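PDB 5LY8: tail component from Lactobacillus phage J-1, which probably helps the phage attach to its Lactobacillus host as an evolved distal tail protein whose carbohydrate-binding modules, one being this fragment, recognise cell-surface sugar. Local coordinates for residues K121-L126 with S199-V204; F114-Q119 with A170-M175. All coordinates share one frame; numbering follows the deposited sequence.

Both contacts are buried, with centres about 8 Å (interaction 2) and about 14 Å (interaction 1) from the chain's centre. Interaction 2 packs strand 114-118 across strand 170-175 of the facing sheet. Interaction 1 joins the bulge in 121-126 to the loop segment 199-204, where V204 is partly exposed. Strands 110-118 and 121-130 are neighbours in one sheet. V123 N bonds to L116 O, and S125 OG probably bonds to N115 OD1. K174 of 170-175 holds F201 by a hydrogen bond and a cation-pi contact. Neither interaction has a hydrogen bond across it. Interaction 1 sets a methyl against a ring edge and another methyl; interaction 2 has a methyl obliquely against a ring, a loose methyl pair and a methyl against a backbone oxygen.

Interaction 1: residues K121-L126 with S199-V204; sequences KIVASL and SGFSSV
With a chi1 of 171°, V123 sends CG1 to the side opposite its backbone N, and that methyl faces 199-204. F201 also has its CG trans to the backbone N (chi1 -168°). Its side chain thereby stretches out from the short 3-10 turn, and the end of the ring reaches V123. CG1 of V123 meets the ring at its edge, close to the ring plane. It is 3.6 Å from F201 CE1, with CZ a little farther. The same methyl also touches V204. There V123 CG1 and V204 CG1 are 4.0 Å apart, and the two side chains run alongside each other, pointing opposite ways. The one methyl faces both the ring edge and the V204 methyl, which lie side by side before it. The contact is small, about 123 Å² in all, and wholly apolar.

V123 sits in a classic beta bulge. Two residues, V123 and A124, stand opposite the single residue L116 on the neighbouring strand 110-118, and the chain turns a corner here. The bulge aims V123 at the loop between strands 191-197 and 208-216.

That loop is braced from within. S203 N bonds to G200 O at 2.9 Å, and V204 N bonds to F201 O at 3.0 Å. F201 O also takes a bond from K174 NZ, and K174 makes a cation-pi contact with the F201 ring. L179 of strand 178-185 packs on the same ring. On the other segment, V123 also touches Y118 and I206.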
loop_
_atom_site.group_PDB
_atom_site.type_symbol
_atom_site.label_atom_id
_atom_site.label_comp_id
_atom_site.label_asym_id
_atom_site.label_seq_id
_atom_site.Cartn_x
_atom_site.Cartn_y
_atom_site.Cartn_z
ATOM N N LYS A 121 1.294 -14.208 3.723
ATOM C CA LYS A 121 -0.118 -13.857 3.639
ATOM C C LYS A 121 -0.317 -12.404 3.980
ATOM O O LYS A 121 0.386 -11.858 4.838
ATOM C CB LYS A 121 -0.932 -14.723 4.612
ATOM C CG LYS A 121 -1.016 -16.189 4.171
ATOM C CD LYS A 121 -2.051 -16.970 5.003
ATOM C CE LYS A 121 -2.050 -18.450 4.682
ATOM N NZ LYS A 121 -2.671 -18.708 3.359
ATOM N N ILE A 122 -1.304 -11.764 3.345
ATOM C CA ILE A 122 -1.701 -10.420 3.717
ATOM C C ILE A 122 -2.206 -10.392 5.159
ATOM O O ILE A 122 -3.048 -11.215 5.555
ATOM C CB ILE A 122 -2.842 -9.928 2.792
ATOM C CG1 ILE A 122 -2.433 -9.865 1.308
ATOM C CG2 ILE A 122 -3.415 -8.572 3.278
ATOM C CD1 ILE A 122 -1.369 -8.755 0.994
ATOM N N VAL A 123 -1.701 -9.404 5.914
ATOM C CA VAL A 123 -2.218 -9.052 7.216
ATOM C C VAL A 123 -3.038 -7.758 7.049
ATOM O O VAL A 123 -4.175 -7.694 7.509
ATOM C CB VAL A 123 -1.126 -8.957 8.293
ATOM C CG1 VAL A 123 -1.677 -8.376 9.604
ATOM C CG2 VAL A 123 -0.508 -10.325 8.540
ATOM N N ALA A 124 -2.476 -6.745 6.373
ATOM C CA ALA A 124 -3.218 -5.508 6.097
ATOM C C ALA A 124 -2.893 -5.033 4.701
ATOM O O ALA A 124 -1.740 -5.128 4.270
ATOM C CB ALA A 124 -2.860 -4.416 7.122
ATOM N N SER A 125 -3.903 -4.494 3.994
ATOM C CA SER A 125 -3.719 -3.984 2.643
ATOM C C SER A 125 -4.463 -2.692 2.455
ATOM O O SER A 125 -5.705 -2.654 2.601
ATOM C CB SER A 125 -4.206 -5.003 1.613
ATOM O OG SER A 125 -4.126 -4.448 0.301
ATOM N N LEU A 126 -3.697 -1.622 2.160
ATOM C CA LEU A 126 -4.252 -0.309 1.844
ATOM C C LEU A 126 -4.266 -0.177 0.317
ATOM O O LEU A 126 -3.217 -0.354 -0.303
ATOM C CB LEU A 126 -3.380 0.782 2.477
ATOM C CG LEU A 126 -3.881 2.225 2.374
ATOM C CD1 LEU A 126 -3.167 3.094 3.407
ATOM C CD2 LEU A 126 -3.679 2.832 0.965
ATOM N N SER A 199 -10.618 -7.606 16.477
ATOM C CA SER A 199 -10.475 -8.589 17.533
ATOM C C SER A 199 -9.176 -9.415 17.391
ATOM O O SER A 199 -8.953 -10.037 16.348
ATOM C CB SER A 199 -11.687 -9.517 17.505
ATOM O OG SER A 199 -11.776 -10.302 18.681
ATOM N N GLY A 200 -8.363 -9.423 18.450
ATOM C CA GLY A 200 -7.117 -10.191 18.522
ATOM C C GLY A 200 -5.975 -9.674 17.679
ATOM O O GLY A 200 -4.914 -10.305 17.642
ATOM N N PHE A 201 -6.164 -8.540 17.002
ATOM C CA PHE A 201 -5.137 -8.036 16.111
ATOM C C PHE A 201 -3.821 -7.729 16.830
ATOM O O PHE A 201 -2.758 -7.919 16.252
ATOM C CB PHE A 201 -5.674 -6.832 15.340
ATOM C CG PHE A 201 -4.794 -6.406 14.201
ATOM C CD1 PHE A 201 -4.655 -7.209 13.072
ATOM C CD2 PHE A 201 -4.193 -5.154 14.201
ATOM C CE1 PHE A 201 -3.867 -6.791 11.996
ATOM C CE2 PHE A 201 -3.377 -4.754 13.140
ATOM C CZ PHE A 201 -3.209 -5.584 12.056
ATOM N N SER A 202 -3.889 -7.354 18.106
ATOM C CA SER A 202 -2.690 -7.085 18.892
ATOM C C SER A 202 -1.801 -8.330 19.058
ATOM O O SER A 202 -0.673 -8.174 19.512
ATOM C CB SER A 202 -3.061 -6.530 20.265
ATOM O OG SER A 202 -3.922 -7.411 20.965
ATOM N N SER A 203 -2.289 -9.547 18.736
ATOM C CA SER A 203 -1.502 -10.780 18.816
ATOM C C SER A 203 -1.015 -11.269 17.445
ATOM O O SER A 203 -0.328 -12.300 17.381
ATOM C CB SER A 203 -2.311 -11.883 19.492
ATOM O OG SER A 203 -2.566 -11.516 20.840
ATOM N N VAL A 204 -1.378 -10.568 16.375
ATOM C CA VAL A 204 -1.066 -10.993 15.015
ATOM C C VAL A 204 0.249 -10.360 14.553
ATOM O O VAL A 204 0.375 -9.135 14.579
ATOM C CB VAL A 204 -2.234 -10.646 14.054
ATOM C CG1 VAL A 204 -1.875 -11.002 12.603
ATOM C CG2 VAL A 204 -3.521 -11.355 14.490
#

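Interaction 2: residues F114-Q119 with A170-M175; sequences FNLTYQ and AVITKM
The carbonyl oxygen of F114 accepts a hydrogen bond from the backbone N of L126 on the neighbouring strand, and I172 packs against the same oxygen from across the contact. I172 CD1 lies 3.5 Å from F114 O. It reaches this far because CD1 is anti to CA about the CB-CG1 bond (chi2 179°), which carries it out toward strand 114-118. The other branch of I172 serves a second neighbour. I172 CG2 faces L116 CD1 at 4.3 Å, a loose methyl-to-methyl contact.

F114 makes the third contact. Its CB points toward 170-175, and the CD2 side of the ring comes up to the CB of A170. F114 CD2 and A170 CB are 3.9 Å apart, with CE2 nearly as close. The methyl approaches the ring obliquely.

These contacts join the two sheets of a beta-sandwich, consistent with the concanavalin-like clan of this carbohydrate-binding module. Strand 114-118 belongs to the mixed sheet and strand 170-175 to the six-stranded antiparallel one. Their axes pass 8.6 Å apart and their directions differ by 25°. No backbone hydrogen bond spans this gap; side chains fill it, and one rests on a backbone oxygen. F114, L116, A170 and I172 all point inward and are buried. N115, V171 and T173 point away from the opposing strand.

Other residues fill in the core around them. L126 packs on both A170 and I172. The F114 ring also meets the rings of F112 and W226. L116 touches F94 and F96 of strand 94-103, while I172 rests on L179 and F181.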
loop_
_atom_site.group_PDB
_atom_site.type_symbol
_atom_site.label_atom_id
_atom_site.label_comp_id
_atom_site.label_asym_id
_atom_site.label_seq_id
_atom_site.Cartn_x
_atom_site.Cartn_y
_atom_site.Cartn_z
ATOM N N PHE A 114 -0.435 -0.965 -0.768
ATOM C CA PHE A 114 0.630 -0.965 0.230
ATOM C C PHE A 114 0.210 -2.019 1.251
ATOM O O PHE A 114 -0.801 -1.856 1.952
ATOM C CB PHE A 114 0.856 0.406 0.859
ATOM C CG PHE A 114 1.436 1.385 -0.138
ATOM C CD1 PHE A 114 2.719 1.220 -0.618
ATOM C CD2 PHE A 114 0.677 2.431 -0.633
ATOM C CE1 PHE A 114 3.252 2.107 -1.569
ATOM C CE2 PHE A 114 1.216 3.333 -1.574
ATOM C CZ PHE A 114 2.507 3.168 -2.022
ATOM N N ASN A 115 0.967 -3.130 1.288
ATOM C CA ASN A 115 0.611 -4.318 2.043
ATOM C C ASN A 115 1.620 -4.688 3.084
ATOM O O ASN A 115 2.829 -4.558 2.855
ATOM C CB ASN A 115 0.519 -5.505 1.045
ATOM C CG ASN A 115 -0.532 -5.304 -0.010
ATOM O OD1 ASN A 115 -1.470 -4.538 0.194
ATOM N ND2 ASN A 115 -0.386 -5.950 -1.156
ATOM N N LEU A 116 1.112 -5.177 4.221
ATOM C CA LEU A 116 1.921 -5.761 5.292
ATOM C C LEU A 116 1.518 -7.224 5.366
ATOM O O LEU A 116 0.322 -7.558 5.311
ATOM C CB LEU A 116 1.704 -5.041 6.618
ATOM C CG LEU A 116 2.201 -3.590 6.595
ATOM C CD1 LEU A 116 1.718 -2.847 7.795
ATOM C CD2 LEU A 116 3.737 -3.500 6.488
ATOM N N THR A 117 2.522 -8.097 5.483
ATOM C CA THR A 117 2.321 -9.534 5.392
ATOM C C THR A 117 2.966 -10.279 6.523
ATOM O O THR A 117 3.813 -9.733 7.233
ATOM C CB THR A 117 2.887 -10.022 4.031
ATOM O OG1 THR A 117 4.308 -9.822 3.977
ATOM C CG2 THR A 117 2.237 -9.310 2.833
ATOM N N TYR A 118 2.589 -11.547 6.661
ATOM C CA TYR A 118 3.211 -12.462 7.608
ATOM C C TYR A 118 3.247 -13.822 6.973
ATOM O O TYR A 118 2.199 -14.351 6.566
ATOM C CB TYR A 118 2.509 -12.540 8.976
ATOM C CG TYR A 118 3.306 -13.340 9.989
ATOM C CD1 TYR A 118 4.542 -12.889 10.436
ATOM C CD2 TYR A 118 2.845 -14.565 10.466
ATOM C CE1 TYR A 118 5.293 -13.624 11.343
ATOM C CE2 TYR A 118 3.581 -15.292 11.397
ATOM C CZ TYR A 118 4.799 -14.809 11.837
ATOM O OH TYR A 118 5.545 -15.526 12.742
ATOM N N GLN A 119 4.433 -14.445 6.918
ATOM C CA GLN A 119 4.615 -15.781 6.348
ATOM C C GLN A 119 3.894 -15.928 4.998
ATOM O O GLN A 119 3.273 -16.959 4.736
ATOM C CB GLN A 119 4.256 -16.900 7.363
ATOM C CG GLN A 119 5.165 -16.832 8.592
ATOM C CD GLN A 119 4.949 -17.931 9.619
ATOM O OE1 GLN A 119 3.826 -18.416 9.918
ATOM N NE2 GLN A 119 6.024 -18.283 10.288
ATOM N N ALA A 170 0.007 7.651 2.218
ATOM C CA ALA A 170 -0.813 6.463 2.472
ATOM C C ALA A 170 -0.201 5.778 3.675
ATOM O O ALA A 170 0.986 5.422 3.662
ATOM C CB ALA A 170 -0.809 5.531 1.263
ATOM N N VAL A 171 -0.984 5.630 4.757
ATOM C CA VAL A 171 -0.442 5.151 6.014
ATOM C C VAL A 171 -1.246 4.003 6.567
ATOM O O VAL A 171 -2.487 4.031 6.553
ATOM C CB VAL A 171 -0.449 6.313 7.050
ATOM C CG1 VAL A 171 0.217 5.889 8.357
ATOM C CG2 VAL A 171 0.203 7.580 6.489
ATOM N N ILE A 172 -0.544 2.991 7.096
ATOM C CA ILE A 172 -1.160 1.954 7.908
ATOM C C ILE A 172 -0.504 2.043 9.289
ATOM O O ILE A 172 0.731 2.025 9.387
ATOM C CB ILE A 172 -0.990 0.527 7.351
ATOM C CG1 ILE A 172 -1.415 0.449 5.886
ATOM C CG2 ILE A 172 -1.808 -0.448 8.216
ATOM C CD1 ILE A 172 -1.236 -0.936 5.319
ATOM N N THR A 173 -1.300 2.161 10.345
ATOM C CA THR A 173 -0.777 2.203 11.712
ATOM C C THR A 173 -1.495 1.142 12.542
ATOM O O THR A 173 -2.679 0.888 12.327
ATOM C CB THR A 173 -0.952 3.606 12.349
ATOM O OG1 THR A 173 -0.487 4.609 11.455
ATOM C CG2 THR A 173 -0.190 3.761 13.651
ATOM N N LYS A 174 -0.771 0.531 13.496
ATOM C CA LYS A 174 -1.330 -0.423 14.442
ATOM C C LYS A 174 -1.057 0.125 15.828
ATOM O O LYS A 174 0.081 0.469 16.151
ATOM C CB LYS A 174 -0.654 -1.782 14.286
ATOM C CG LYS A 174 -1.078 -2.802 15.326
ATOM C CD LYS A 174 -0.366 -4.110 15.146
ATOM C CE LYS A 174 -0.930 -5.157 16.057
ATOM N NZ LYS A 174 -0.265 -6.469 15.823
ATOM N N MET A 175 -2.123 0.202 16.649
ATOM C CA MET A 175 -2.067 0.658 18.036
ATOM C C MET A 175 -2.888 -0.380 18.797
ATOM O O MET A 175 -4.126 -0.283 18.815
ATOM C CB MET A 175 -2.636 2.086 18.166
ATOM C CG MET A 175 -1.858 3.142 17.371
ATOM S SD MET A 175 -0.110 3.269 17.851
ATOM C CE MET A 175 -0.245 4.199 19.341
#